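Local coordinates for protein enoyl-CoA hydratase (Mycobacterium thermoresistibile, PDB 3T3W) that probably catalyses the reversible hydration of 2-enoyl-CoA thioesters in fatty-acid metabolism, as a member of the crotonase superfamily, at residues M20-D25 / A31-N36; A40-N45 / L70-K75; A54-A59 / S66-R71; A122-R127 / L134-C139. One frame throughout, in Å; residues are numbered along the deposited sequence.

The four contacts follow the large sheet of the crotonase fold from its edge inward. Interaction 1 is the N-terminal hairpin, whose strand 30-35 lies beside strand 67-72, used by both interaction 2 and interaction 3; these share L70 and R71, yet their centres are about 16 Å apart because they take opposite ends of that strand. Interaction 4 begins on the next strand, with A123 N 2.8 Å from L70 O, and its centre lies about 10 Å from that of interaction 2. L35 CD1 meets L135 CD1 at 3.6 Å, joining interactions 1 and 4 directly. The zinc ion is held by E102, E163, H252 and H256, all outside these segments.

Interaction 1 of 4, residues M20-D25 / A31-N36. With EDO (1,2-ethanediol), chain B.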
loop_
_atom_site.group_PDB
_atom_site.type_symbol
_atom_site.label_atom_id
_atom_site.label_comp_id
_atom_site.label_asym_id
_atom_site.label_seq_id
_atom_site.Cartn_x
_atom_site.Cartn_y
_atom_site.Cartn_z
ATOM N N MET F 20 -16.332 -5.693 -38.954
ATOM C CA MET F 20 -15.439 -6.677 -39.557
ATOM C C MET F 20 -15.384 -7.880 -38.642
ATOM O O MET F 20 -15.710 -8.987 -39.083
ATOM C CB MET F 20 -14.053 -6.070 -39.809
ATOM C CG MET F 20 -12.975 -7.025 -40.289
ATOM S SD MET F 20 -13.304 -7.613 -41.968
ATOM C CE MET F 20 -11.966 -8.817 -42.124
ATOM N N TYR F 21 -14.960 -7.667 -37.398
ATOM C CA TYR F 21 -14.685 -8.776 -36.467
ATOM C C TYR F 21 -15.626 -8.847 -35.251
ATOM O O TYR F 21 -15.552 -9.804 -34.472
ATOM C CB TYR F 21 -13.286 -8.644 -35.895
ATOM C CG TYR F 21 -12.172 -8.774 -36.884
ATOM C CD1 TYR F 21 -12.025 -9.930 -37.629
ATOM C CD2 TYR F 21 -11.311 -7.723 -37.114
ATOM C CE1 TYR F 21 -10.985 -10.059 -38.539
ATOM C CE2 TYR F 21 -10.272 -7.816 -38.036
ATOM C CZ TYR F 21 -10.101 -8.994 -38.738
ATOM O OH TYR F 21 -9.069 -9.106 -39.636
ATOM N N ILE F 22 -16.416 -7.810 -35.055
ATOM C CA ILE F 22 -17.219 -7.659 -33.810
ATOM C C ILE F 22 -18.686 -7.460 -34.193
ATOM O O ILE F 22 -18.995 -6.587 -35.031
ATOM C CB ILE F 22 -16.762 -6.439 -32.976
ATOM C CG1 ILE F 22 -15.291 -6.572 -32.557
ATOM C CG2 ILE F 22 -17.678 -6.250 -31.729
ATOM C CD1 ILE F 22 -14.967 -7.816 -31.714
ATOM N N ASP F 23 -19.590 -8.258 -33.617
ATOM C CA ASP F 23 -21.021 -8.021 -33.733
ATOM C C ASP F 23 -21.491 -7.284 -32.486
ATOM O O ASP F 23 -20.975 -7.517 -31.408
ATOM C CB ASP F 23 -21.773 -9.342 -33.892
ATOM C CG ASP F 23 -21.749 -9.845 -35.297
ATOM O OD1 ASP F 23 -21.942 -9.021 -36.216
ATOM O OD2 ASP F 23 -21.549 -11.063 -35.494
ATOM N N TYR F 24 -22.453 -6.386 -32.643
ATOM C CA TYR F 24 -22.916 -5.543 -31.546
ATOM C C TYR F 24 -24.420 -5.432 -31.623
ATOM O O TYR F 24 -24.968 -5.071 -32.674
ATOM C CB TYR F 24 -22.284 -4.167 -31.657
ATOM C CG TYR F 24 -22.653 -3.189 -30.590
ATOM C CD1 TYR F 24 -21.980 -3.157 -29.395
ATOM C CD2 TYR F 24 -23.651 -2.248 -30.790
ATOM C CE1 TYR F 24 -22.294 -2.230 -28.418
ATOM C CE2 TYR F 24 -23.982 -1.320 -29.818
ATOM C CZ TYR F 24 -23.296 -1.307 -28.631
ATOM O OH TYR F 24 -23.674 -0.412 -27.653
ATOM N N ASP F 25 -25.101 -5.713 -30.518
ATOM C CA ASP F 25 -26.591 -5.671 -30.482
ATOM C C ASP F 25 -26.990 -5.005 -29.180
ATOM O O ASP F 25 -26.427 -5.337 -28.140
ATOM C CB ASP F 25 -27.194 -7.096 -30.457
ATOM C CG ASP F 25 -28.708 -7.112 -30.123
ATOM O OD1 ASP F 25 -29.436 -6.812 -31.076
ATOM O OD2 ASP F 25 -29.182 -7.373 -28.941
ATOM N N ALA F 31 -26.276 -4.582 -23.925
ATOM C CA ALA F 31 -25.420 -4.531 -25.118
ATOM C C ALA F 31 -24.669 -5.826 -25.168
ATOM O O ALA F 31 -23.912 -6.136 -24.234
ATOM C CB ALA F 31 -24.415 -3.378 -25.027
ATOM N N THR F 32 -24.878 -6.589 -26.237
ATOM C CA THR F 32 -24.157 -7.828 -26.421
ATOM C C THR F 32 -23.060 -7.620 -27.480
ATOM O O THR F 32 -23.362 -7.265 -28.646
ATOM C CB THR F 32 -25.089 -8.963 -26.857
ATOM O OG1 THR F 32 -26.145 -9.073 -25.879
ATOM C CG2 THR F 32 -24.309 -10.265 -26.960
ATOM N N ILE F 33 -21.815 -7.795 -27.035
ATOM C CA ILE F 33 -20.639 -7.637 -27.875
ATOM C C ILE F 33 -20.126 -9.049 -28.173
ATOM O O ILE F 33 -19.737 -9.785 -27.259
ATOM C CB ILE F 33 -19.518 -6.852 -27.143
ATOM C CG1 ILE F 33 -20.013 -5.473 -26.674
ATOM C CG2 ILE F 33 -18.259 -6.749 -28.011
ATOM C CD1 ILE F 33 -19.055 -4.667 -25.797
ATOM N N THR F 34 -20.115 -9.420 -29.452
ATOM C CA THR F 34 -19.695 -10.733 -29.866
ATOM C C THR F 34 -18.391 -10.722 -30.663
ATOM O O THR F 34 -18.290 -10.017 -31.678
ATOM C CB THR F 34 -20.784 -11.412 -30.734
ATOM O OG1 THR F 34 -21.963 -11.598 -29.952
ATOM C CG2 THR F 34 -20.283 -12.780 -31.252
ATOM N N LEU F 35 -17.407 -11.502 -30.212
ATOM C CA LEU F 35 -16.199 -11.788 -30.982
ATOM C C LEU F 35 -16.578 -12.695 -32.131
ATOM O O LEU F 35 -17.027 -13.803 -31.920
ATOM C CB LEU F 35 -15.145 -12.464 -30.116
ATOM C CG LEU F 35 -14.778 -11.797 -28.780
ATOM C CD1 LEU F 35 -13.690 -12.646 -28.086
ATOM C CD2 LEU F 35 -14.358 -10.351 -28.999
ATOM N N ASN F 36 -16.452 -12.188 -33.355
ATOM C CA ASN F 36 -16.914 -12.902 -34.544
ATOM C C ASN F 36 -15.760 -13.145 -35.519
ATOM O O ASN F 36 -15.817 -12.758 -36.691
ATOM C CB ASN F 36 -18.049 -12.142 -35.217
ATOM C CG ASN F 36 -18.740 -12.963 -36.281
ATOM O OD1 ASN F 36 -18.809 -14.176 -36.176
ATOM N ND2 ASN F 36 -19.201 -12.300 -37.351
HETATM C C1 EDO B . -6.749 -11.669 -41.469
HETATM O O1 EDO B . -6.894 -13.029 -41.057
HETATM C C2 EDO B . -8.038 -11.148 -42.105
HETATM O O2 EDO B . -9.166 -11.323 -41.217
HETATM O O HOH W 1 -28.261 -7.515 -26.309
#
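Strand 22-25 pairs with strand 31-35 in an antiparallel hairpin, the segment axes approaching to 4.7 Å at 166° to each other. D23 and T34 form one hydrogen-bonded pair, in which T34 N reaches D23 O at 2.9 Å with an almost straight N-H...O angle of 178°. D25 and T32 make the next such pair, and N36 N closes the series on Y21 O at 2.8 Å. Between them, I22 CA and Y24 CA make CA-H...O contacts with T34 O and T32 O.

I22, Y24, I33 and L35 share one face of the sheet. I22 and L35 run side by side in the same direction, CD1 to CD2 at 3.8 Å, while the CG2 methyl of I22 meets that of I33. The ring of Y24 extends with CG anti to the backbone N (chi1 -179°), which brings its CD1 edge to I33 CG1 at 4.1 Å, close to the ring plane, and lays its far end against A31 CB. On the other face, D23 CB touches T34 CB, and a water links D25 OD2 to T32 OG1; D25 OD2 also bonds S27, and T34 OG1 bonds R71. Y21 OH lies 2.7 Å from O2 of an ethanediol, probably a crystallisation additive, and also bonds N45; M20 CG covers one ring face.

Strand 22-27 is one of two outer strands of the six-stranded sheet within this chain. Strand 30-35 pairs in parallel with strand 67-72 through backbone hydrogen bonds, and helix 46-61 covers the I33 face through L52, with R58 in cation-pi contact with Y24.

Interaction 2 of 4, residues A40-N45 / L70-K75; sequences AANAQN and LRANGK
The amide nitrogen ND2 of N42 is gripped by two backbone carbonyls, N73 O and H76 O. The bond to N73 O measures 3.1 Å with an N-H...O angle of 150°; ND2 lies in the plane of that carbonyl, while the oxygen sits 17° out of the N42 amide plane. The same nitrogen rests on the A72 methyl, CB at 3.5 Å. At the other end of the amide, OD1 accepts R37 N, so the rotation of the buried group is fixed from both ends.

N42 lies in a turn where A41 and N42 both have left-handed helical backbone angles, closed by A43 N to A40 O at 3.0 Å. This loop follows strand 30-35 and leads into helix 46-61, the helix of the beta-alpha-beta unit that ends in strand 67-72. The N42 amide joins the loop before that helix to the chain just past the end of strand 67-72.

N73 carries polar links of its own. R71 NH1 donates to N73 OD1 at 3.1 Å from well above the carbonyl plane, 37° out of it, and NH2 adds a weak bond. N73 ND2 reaches N36 OD1, while the R71 guanidinium also forms a salt bridge with D207.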
loop_
_atom_site.group_PDB
_atom_site.type_symbol
_atom_site.label_atom_id
_atom_site.label_comp_id
_atom_site.label_asym_id
_atom_site.label_seq_id
_atom_site.Cartn_x
_atom_site.Cartn_y
_atom_site.Cartn_z
ATOM N N ALA F 40 -10.509 -18.043 -36.967
ATOM C CA ALA F 40 -9.196 -17.950 -36.351
ATOM C C ALA F 40 -9.270 -18.211 -34.837
ATOM O O ALA F 40 -8.376 -17.819 -34.091
ATOM C CB ALA F 40 -8.582 -16.567 -36.623
ATOM N N ALA F 41 -10.341 -18.879 -34.389
ATOM C CA ALA F 41 -10.587 -19.109 -32.956
ATOM C C ALA F 41 -10.520 -17.810 -32.160
ATOM O O ALA F 41 -10.075 -17.806 -31.010
ATOM C CB ALA F 41 -9.630 -20.168 -32.373
ATOM N N ASN F 42 -11.027 -16.737 -32.772
ATOM C CA ASN F 42 -11.059 -15.419 -32.156
ATOM C C ASN F 42 -9.702 -14.921 -31.708
ATOM O O ASN F 42 -9.576 -14.198 -30.727
ATOM C CB ASN F 42 -12.135 -15.357 -31.057
ATOM C CG ASN F 42 -13.513 -15.592 -31.630
ATOM O OD1 ASN F 42 -13.860 -15.043 -32.703
ATOM N ND2 ASN F 42 -14.300 -16.459 -30.975
ATOM N N ALA F 43 -8.672 -15.303 -32.461
ATOM C CA ALA F 43 -7.359 -14.713 -32.285
ATOM C C ALA F 43 -7.483 -13.226 -32.508
ATOM O O ALA F 43 -8.232 -12.774 -33.400
ATOM C CB ALA F 43 -6.358 -15.338 -33.266
ATOM N N GLN F 44 -6.743 -12.453 -31.713
ATOM C CA GLN F 44 -6.911 -11.002 -31.671
ATOM C C GLN F 44 -5.793 -10.280 -32.408
ATOM O O GLN F 44 -4.662 -10.265 -31.935
ATOM C CB GLN F 44 -6.892 -10.542 -30.224
ATOM C CG GLN F 44 -7.884 -11.274 -29.319
ATOM C CD GLN F 44 -7.475 -11.103 -27.866
ATOM O OE1 GLN F 44 -6.959 -10.050 -27.476
ATOM N NE2 GLN F 44 -7.636 -12.170 -27.072
ATOM N N ASN F 45 -6.099 -9.675 -33.550
ATOM C CA ASN F 45 -5.158 -8.789 -34.216
ATOM C C ASN F 45 -5.444 -7.352 -33.795
ATOM O O ASN F 45 -6.424 -7.101 -33.090
ATOM C CB ASN F 45 -5.171 -8.998 -35.751
ATOM C CG ASN F 45 -6.518 -8.734 -36.410
ATOM O OD1 ASN F 45 -7.442 -8.137 -35.816
ATOM N ND2 ASN F 45 -6.631 -9.172 -37.668
ATOM N N LEU F 70 -20.203 -9.789 -22.945
ATOM C CA LEU F 70 -19.145 -10.130 -23.909
ATOM C C LEU F 70 -19.189 -11.641 -24.143
ATOM O O LEU F 70 -19.098 -12.438 -23.190
ATOM C CB LEU F 70 -17.772 -9.738 -23.386
ATOM C CG LEU F 70 -16.580 -10.145 -24.274
ATOM C CD1 LEU F 70 -16.613 -9.285 -25.557
ATOM C CD2 LEU F 70 -15.300 -9.961 -23.446
ATOM N N ARG F 71 -19.356 -12.013 -25.404
ATOM C CA ARG F 71 -19.422 -13.406 -25.810
ATOM C C ARG F 71 -18.647 -13.612 -27.109
ATOM O O ARG F 71 -18.117 -12.669 -27.696
ATOM C CB ARG F 71 -20.873 -13.859 -25.963
ATOM C CG ARG F 71 -21.668 -13.096 -27.024
ATOM C CD ARG F 71 -23.113 -13.533 -27.232
ATOM N NE ARG F 71 -23.164 -14.921 -27.658
ATOM C CZ ARG F 71 -22.970 -15.325 -28.919
ATOM N NH1 ARG F 71 -22.714 -14.454 -29.903
ATOM N NH2 ARG F 71 -23.009 -16.617 -29.198
ATOM N N ALA F 72 -18.612 -14.844 -27.587
ATOM C CA ALA F 72 -17.765 -15.202 -28.729
ATOM C C ALA F 72 -18.441 -16.302 -29.546
ATOM O O ALA F 72 -18.988 -17.253 -28.969
ATOM C CB ALA F 72 -16.405 -15.672 -28.264
ATOM N N ASN F 73 -18.392 -16.155 -30.872
ATOM C CA ASN F 73 -18.901 -17.189 -31.782
ATOM C C ASN F 73 -17.941 -18.342 -31.950
ATOM O O ASN F 73 -16.720 -18.199 -31.833
ATOM C CB ASN F 73 -19.264 -16.609 -33.130
ATOM C CG ASN F 73 -20.578 -15.843 -33.096
ATOM O OD1 ASN F 73 -21.419 -16.035 -32.182
ATOM N ND2 ASN F 73 -20.753 -14.938 -34.054
ATOM N N GLY F 74 -18.515 -19.523 -32.193
ATOM C CA GLY F 74 -17.739 -20.725 -32.429
ATOM C C GLY F 74 -17.374 -21.540 -31.204
ATOM O O GLY F 74 -17.961 -21.417 -30.122
ATOM N N LYS F 75 -16.400 -22.412 -31.394
ATOM C CA LYS F 75 -16.059 -23.395 -30.376
ATOM C C LYS F 75 -15.260 -22.804 -29.209
ATOM O O LYS F 75 -15.315 -23.338 -28.101
ATOM C CB LYS F 75 -15.172 -24.503 -30.981
#

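Interaction 3 of 4, residues A54-A59 / S66-R71; sequences AAWTRA and SVIVLR
I68 fills the angle between A59 and W56 on the helix, and all three residues are buried. Its CD1 methyl lies 3.7 Å from A59 CB and its CG1 follows at 3.8 Å, so the small alanine methyl is met along the outer arm of the isoleucine. The same CD1 touches the six-membered part of the indole, 4.0 Å from W56 CE3 and 4.1 Å from W56 CZ3. I68 CG2, the other branch, stands over one face of the W56 ring, 4.3 Å above the plane and displaced toward the rim. CD1 makes the closer touch, near CE3, while CG2 stands more loosely over the same side of the ring, and the two side chains cross at a slant.

I68 CG1 leaves anti to the carbonyl carbon (chi1 -62°) and chi2 is extended at 167°, which carries CD1 out to the helix. The closest CA atoms, those of A59 and I68, are 7.0 Å apart, and A59 CB points toward the strand.

Further out, the indole is stacked on W113 of helix 95-115 and also packs on V116, S120 and C139, while I68 packs on I33. Helix 46-61 links strand 30-35 to strand 67-72 in a beta-alpha-beta unit and covers one face of the sheet; the other face, through V67 and V69, is covered by helix 206-217.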
loop_
_atom_site.group_PDB
_atom_site.type_symbol
_atom_site.label_atom_id
_atom_site.label_comp_id
_atom_site.label_asym_id
_atom_site.label_seq_id
_atom_site.Cartn_x
_atom_site.Cartn_y
_atom_site.Cartn_z
ATOM N N ALA F 54 -13.985 -0.014 -29.481
ATOM C CA ALA F 54 -15.042 0.874 -29.937
ATOM C C ALA F 54 -16.418 0.410 -29.456
ATOM O O ALA F 54 -17.274 1.226 -29.124
ATOM C CB ALA F 54 -15.015 1.015 -31.479
ATOM N N ALA F 55 -16.638 -0.911 -29.454
ATOM C CA ALA F 55 -17.888 -1.527 -29.007
ATOM C C ALA F 55 -18.093 -1.275 -27.494
ATOM O O ALA F 55 -19.190 -0.921 -27.046
ATOM C CB ALA F 55 -17.865 -3.048 -29.296
ATOM N N TRP F 56 -17.043 -1.454 -26.691
ATOM C CA TRP F 56 -17.141 -1.139 -25.266
ATOM C C TRP F 56 -17.498 0.317 -25.047
ATOM O O TRP F 56 -18.339 0.645 -24.212
ATOM C CB TRP F 56 -15.823 -1.423 -24.576
ATOM C CG TRP F 56 -15.632 -2.846 -24.138
ATOM C CD1 TRP F 56 -15.006 -3.877 -24.810
ATOM C CD2 TRP F 56 -15.999 -3.401 -22.821
ATOM N NE1 TRP F 56 -14.985 -5.018 -24.036
ATOM C CE2 TRP F 56 -15.565 -4.777 -22.815
ATOM C CE3 TRP F 56 -16.636 -2.887 -21.703
ATOM C CZ2 TRP F 56 -15.762 -5.605 -21.715
ATOM C CZ3 TRP F 56 -16.822 -3.710 -20.591
ATOM C CH2 TRP F 56 -16.407 -5.045 -20.595
ATOM N N THR F 57 -16.877 1.193 -25.808
ATOM C CA THR F 57 -17.168 2.631 -25.712
ATOM C C THR F 57 -18.607 2.931 -26.105
ATOM O O THR F 57 -19.326 3.681 -25.411
ATOM C CB THR F 57 -16.164 3.437 -26.550
ATOM O OG1 THR F 57 -14.880 3.333 -25.944
ATOM C CG2 THR F 57 -16.623 4.924 -26.643
ATOM N N ARG F 58 -19.069 2.288 -27.166
ATOM C CA ARG F 58 -20.439 2.500 -27.641
ATOM C C ARG F 58 -21.448 2.138 -26.536
ATOM O O ARG F 58 -22.404 2.908 -26.212
ATOM C CB ARG F 58 -20.676 1.651 -28.897
ATOM C CG ARG F 58 -21.873 2.048 -29.751
ATOM C CD ARG F 58 -21.606 1.822 -31.252
ATOM N NE ARG F 58 -21.268 0.465 -31.500
ATOM C CZ ARG F 58 -20.098 -0.048 -31.934
ATOM N NH1 ARG F 58 -20.032 -1.363 -32.032
ATOM N NH2 ARG F 58 -19.025 0.670 -32.328
ATOM N N ALA F 59 -21.203 0.991 -25.902
ATOM C CA ALA F 59 -22.072 0.506 -24.825
ATOM C C ALA F 59 -22.013 1.396 -23.582
ATOM O O ALA F 59 -23.049 1.668 -22.922
ATOM C CB ALA F 59 -21.640 -0.893 -24.441
ATOM N N SER F 66 -27.838 -0.816 -19.812
ATOM C CA SER F 66 -27.538 -0.958 -18.368
ATOM C C SER F 66 -26.461 -2.019 -18.074
ATOM O O SER F 66 -25.732 -1.894 -17.082
ATOM C CB SER F 66 -28.784 -1.349 -17.565
ATOM O OG SER F 66 -29.748 -0.297 -17.540
ATOM N N VAL F 67 -26.369 -3.045 -18.928
ATOM C CA VAL F 67 -25.421 -4.165 -18.723
ATOM C C VAL F 67 -24.784 -4.537 -20.056
ATOM O O VAL F 67 -25.441 -4.515 -21.109
ATOM C CB VAL F 67 -26.164 -5.407 -18.131
ATOM C CG1 VAL F 67 -25.251 -6.618 -17.909
ATOM C CG2 VAL F 67 -26.830 -5.056 -16.783
ATOM N N ILE F 68 -23.527 -4.937 -19.983
ATOM C CA ILE F 68 -22.748 -5.361 -21.130
ATOM C C ILE F 68 -22.475 -6.846 -20.998
ATOM O O ILE F 68 -22.024 -7.330 -19.938
ATOM C CB ILE F 68 -21.416 -4.601 -21.190
ATOM C CG1 ILE F 68 -21.701 -3.092 -21.359
ATOM C CG2 ILE F 68 -20.504 -5.183 -22.299
ATOM C CD1 ILE F 68 -20.540 -2.122 -21.130
ATOM N N VAL F 69 -22.740 -7.564 -22.079
ATOM C CA VAL F 69 -22.385 -8.965 -22.203
ATOM C C VAL F 69 -21.318 -9.123 -23.288
ATOM O O VAL F 69 -21.516 -8.658 -24.409
ATOM C CB VAL F 69 -23.612 -9.850 -22.530
ATOM C CG1 VAL F 69 -23.168 -11.302 -22.906
ATOM C CG2 VAL F 69 -24.618 -9.850 -21.391
ATOM N N LEU F 70 -20.203 -9.789 -22.945
ATOM C CA LEU F 70 -19.145 -10.130 -23.909
ATOM C C LEU F 70 -19.189 -11.641 -24.143
ATOM O O LEU F 70 -19.098 -12.438 -23.190
ATOM C CB LEU F 70 -17.772 -9.738 -23.386
ATOM C CG LEU F 70 -16.580 -10.145 -24.274
ATOM C CD1 LEU F 70 -16.613 -9.285 -25.557
ATOM C CD2 LEU F 70 -15.300 -9.961 -23.446
ATOM N N ARG F 71 -19.356 -12.013 -25.404
ATOM C CA ARG F 71 -19.422 -13.406 -25.810
ATOM C C ARG F 71 -18.647 -13.612 -27.109
ATOM O O ARG F 71 -18.117 -12.669 -27.696
ATOM C CB ARG F 71 -20.873 -13.859 -25.963
ATOM C CG ARG F 71 -21.668 -13.096 -27.024
ATOM C CD ARG F 71 -23.113 -13.533 -27.232
ATOM N NE ARG F 71 -23.164 -14.921 -27.658
ATOM C CZ ARG F 71 -22.970 -15.325 -28.919
ATOM N NH1 ARG F 71 -22.714 -14.454 -29.903
ATOM N NH2 ARG F 71 -23.009 -16.617 -29.198
#

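Interaction 4 of 4, residues A122-R127 / L134-C139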
loop_
_atom_site.group_PDB
_atom_site.type_symbol
_atom_site.label_atom_id
_atom_site.label_comp_id
_atom_site.label_asym_id
_atom_site.label_seq_id
_atom_site.Cartn_x
_atom_site.Cartn_y
_atom_site.Cartn_z
ATOM N N ALA F 122 -18.728 -11.671 -18.912
ATOM C CA ALA F 122 -18.151 -12.496 -19.988
ATOM C C ALA F 122 -18.752 -13.901 -19.976
ATOM O O ALA F 122 -18.861 -14.512 -18.900
ATOM C CB ALA F 122 -16.620 -12.586 -19.848
ATOM N N ALA F 123 -19.097 -14.410 -21.155
ATOM C CA ALA F 123 -19.536 -15.786 -21.392
ATOM C C ALA F 123 -18.406 -16.516 -22.098
ATOM O O ALA F 123 -18.080 -16.186 -23.252
ATOM C CB ALA F 123 -20.791 -15.796 -22.267
ATOM N N VAL F 124 -17.778 -17.456 -21.400
ATOM C CA VAL F 124 -16.572 -18.099 -21.905
ATOM C C VAL F 124 -16.803 -19.576 -22.200
ATOM O O VAL F 124 -17.087 -20.364 -21.323
ATOM C CB VAL F 124 -15.365 -17.937 -20.950
ATOM C CG1 VAL F 124 -14.112 -18.634 -21.522
ATOM C CG2 VAL F 124 -15.114 -16.465 -20.670
ATOM N N GLN F 125 -16.638 -19.943 -23.470
ATOM C CA GLN F 125 -16.708 -21.342 -23.907
ATOM C C GLN F 125 -15.362 -21.824 -24.433
ATOM O O GLN F 125 -14.549 -21.026 -24.911
ATOM C CB GLN F 125 -17.759 -21.494 -25.000
ATOM C CG GLN F 125 -17.298 -21.206 -26.434
ATOM C CD GLN F 125 -17.321 -19.747 -26.799
ATOM O OE1 GLN F 125 -17.170 -18.839 -25.951
ATOM N NE2 GLN F 125 -17.461 -19.501 -28.096
ATOM N N GLY F 126 -15.138 -23.130 -24.378
ATOM C CA GLY F 126 -13.919 -23.712 -24.947
ATOM C C GLY F 126 -12.621 -23.049 -24.493
ATOM O O GLY F 126 -12.457 -22.702 -23.348
ATOM N N ARG F 127 -11.655 -22.892 -25.409
ATOM C CA ARG F 127 -10.342 -22.368 -25.015
ATOM C C ARG F 127 -10.331 -20.873 -24.824
ATOM O O ARG F 127 -10.825 -20.097 -25.673
ATOM C CB ARG F 127 -9.301 -22.718 -26.071
ATOM C CG ARG F 127 -9.110 -24.208 -26.220
ATOM C CD ARG F 127 -8.151 -24.634 -25.151
ATOM N NE ARG F 127 -7.769 -26.044 -25.238
ATOM C CZ ARG F 127 -6.793 -26.563 -24.498
ATOM N NH1 ARG F 127 -6.092 -25.789 -23.669
ATOM N NH2 ARG F 127 -6.505 -27.862 -24.623
ATOM N N LEU F 134 -7.211 -11.310 -21.294
ATOM C CA LEU F 134 -7.323 -9.846 -21.332
ATOM C C LEU F 134 -8.694 -9.380 -21.794
ATOM O O LEU F 134 -9.042 -8.217 -21.584
ATOM C CB LEU F 134 -6.230 -9.220 -22.212
ATOM C CG LEU F 134 -4.939 -8.881 -21.508
ATOM C CD1 LEU F 134 -4.265 -10.157 -21.005
ATOM C CD2 LEU F 134 -3.996 -8.082 -22.377
ATOM N N LEU F 135 -9.497 -10.288 -22.355
ATOM C CA LEU F 135 -10.854 -9.937 -22.757
ATOM C C LEU F 135 -11.865 -10.229 -21.648
ATOM O O LEU F 135 -12.789 -9.446 -21.477
ATOM C CB LEU F 135 -11.257 -10.648 -24.033
ATOM C CG LEU F 135 -10.260 -10.534 -25.221
ATOM C CD1 LEU F 135 -10.880 -11.146 -26.498
ATOM C CD2 LEU F 135 -9.827 -9.070 -25.457
ATOM N N CYS F 136 -11.725 -11.348 -20.925
ATOM C CA CYS F 136 -12.699 -11.712 -19.921
ATOM C C CYS F 136 -12.367 -11.147 -18.537
ATOM O O CYS F 136 -13.294 -10.757 -17.806
ATOM C CB CYS F 136 -12.927 -13.241 -19.862
ATOM S SG CYS F 136 -11.493 -14.236 -19.477
ATOM N N TRP F 137 -11.096 -11.089 -18.137
ATOM C CA TRP F 137 -10.789 -10.548 -16.799
ATOM C C TRP F 137 -11.317 -9.156 -16.531
ATOM O O TRP F 137 -11.765 -8.894 -15.403
ATOM C CB TRP F 137 -9.300 -10.607 -16.477
ATOM C CG TRP F 137 -8.763 -11.948 -16.074
ATOM C CD1 TRP F 137 -9.420 -12.994 -15.476
ATOM C CD2 TRP F 137 -7.364 -12.353 -16.136
ATOM N NE1 TRP F 137 -8.566 -14.036 -15.197
ATOM C CE2 TRP F 137 -7.301 -13.703 -15.566
ATOM C CE3 TRP F 137 -6.205 -11.759 -16.601
ATOM C CZ2 TRP F 137 -6.116 -14.393 -15.470
ATOM C CZ3 TRP F 137 -5.023 -12.478 -16.508
ATOM C CH2 TRP F 137 -4.977 -13.748 -15.935
ATOM N N PRO F 138 -11.309 -8.248 -17.530
ATOM C CA PRO F 138 -11.889 -6.895 -17.286
ATOM C C PRO F 138 -13.404 -6.873 -17.002
ATOM O O PRO F 138 -13.928 -5.875 -16.528
ATOM C CB PRO F 138 -11.544 -6.122 -18.570
ATOM C CG PRO F 138 -10.263 -6.810 -19.000
ATOM C CD PRO F 138 -10.539 -8.271 -18.786
ATOM N N CYS F 139 -14.104 -7.941 -17.378
ATOM C CA CYS F 139 -15.517 -8.043 -17.081
ATOM C C CYS F 139 -15.712 -8.267 -15.576
ATOM O O CYS F 139 -14.871 -8.852 -14.899
ATOM C CB CYS F 139 -16.179 -9.165 -17.892
ATOM S SG CYS F 139 -16.198 -8.881 -19.695
#
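A122 lies tightly against two residues of the 134-139 segment. Its CB is 3.8 Å from C136 CB and 3.7 Å from C139 SG, so one methyl meets a methylene and a sulfur, and C139 CB also approaches A122 N at 3.7 Å. The backbones come close here, with 5.5 Å between the CA atoms of A122 and C136. The sulfur of C139 lies anti to the carbonyl carbon (chi1 -65°), which sets it alongside the alanine. C136 behaves otherwise: its SG takes the crowded position between the backbone N and the carbonyl carbon (chi1 60°), leaving CB to make the contact.

The fit eases toward V124, whose CG2 meets C136 CB at 4.0 Å as the last touch along the strand. Past it the two segments diverge. Q125 turns its amide to the carbonyls of A72 and G74, and W137, whose side chain leaves on the side away from the strand, has its ring edge-to-face with that of H167. The carbonyls of W137 and C139 accept hydrogen bonds from R174 of a neighbouring subunit, so this turn also faces the subunit interface.

A type I turn from C136 to C139, closed by C139 N to C136 O at 3.0 Å, leads the chain from helix 133-136 toward strand 141-145, which lies parallel to strand 120-124 and bonds to A122 and V124. Strand, short helix and parallel strand in this order belong to the crotonase fold, in which the loop leading into such a helix commonly supplies a peptide N-H of the oxyanion hole; the same role is probable here.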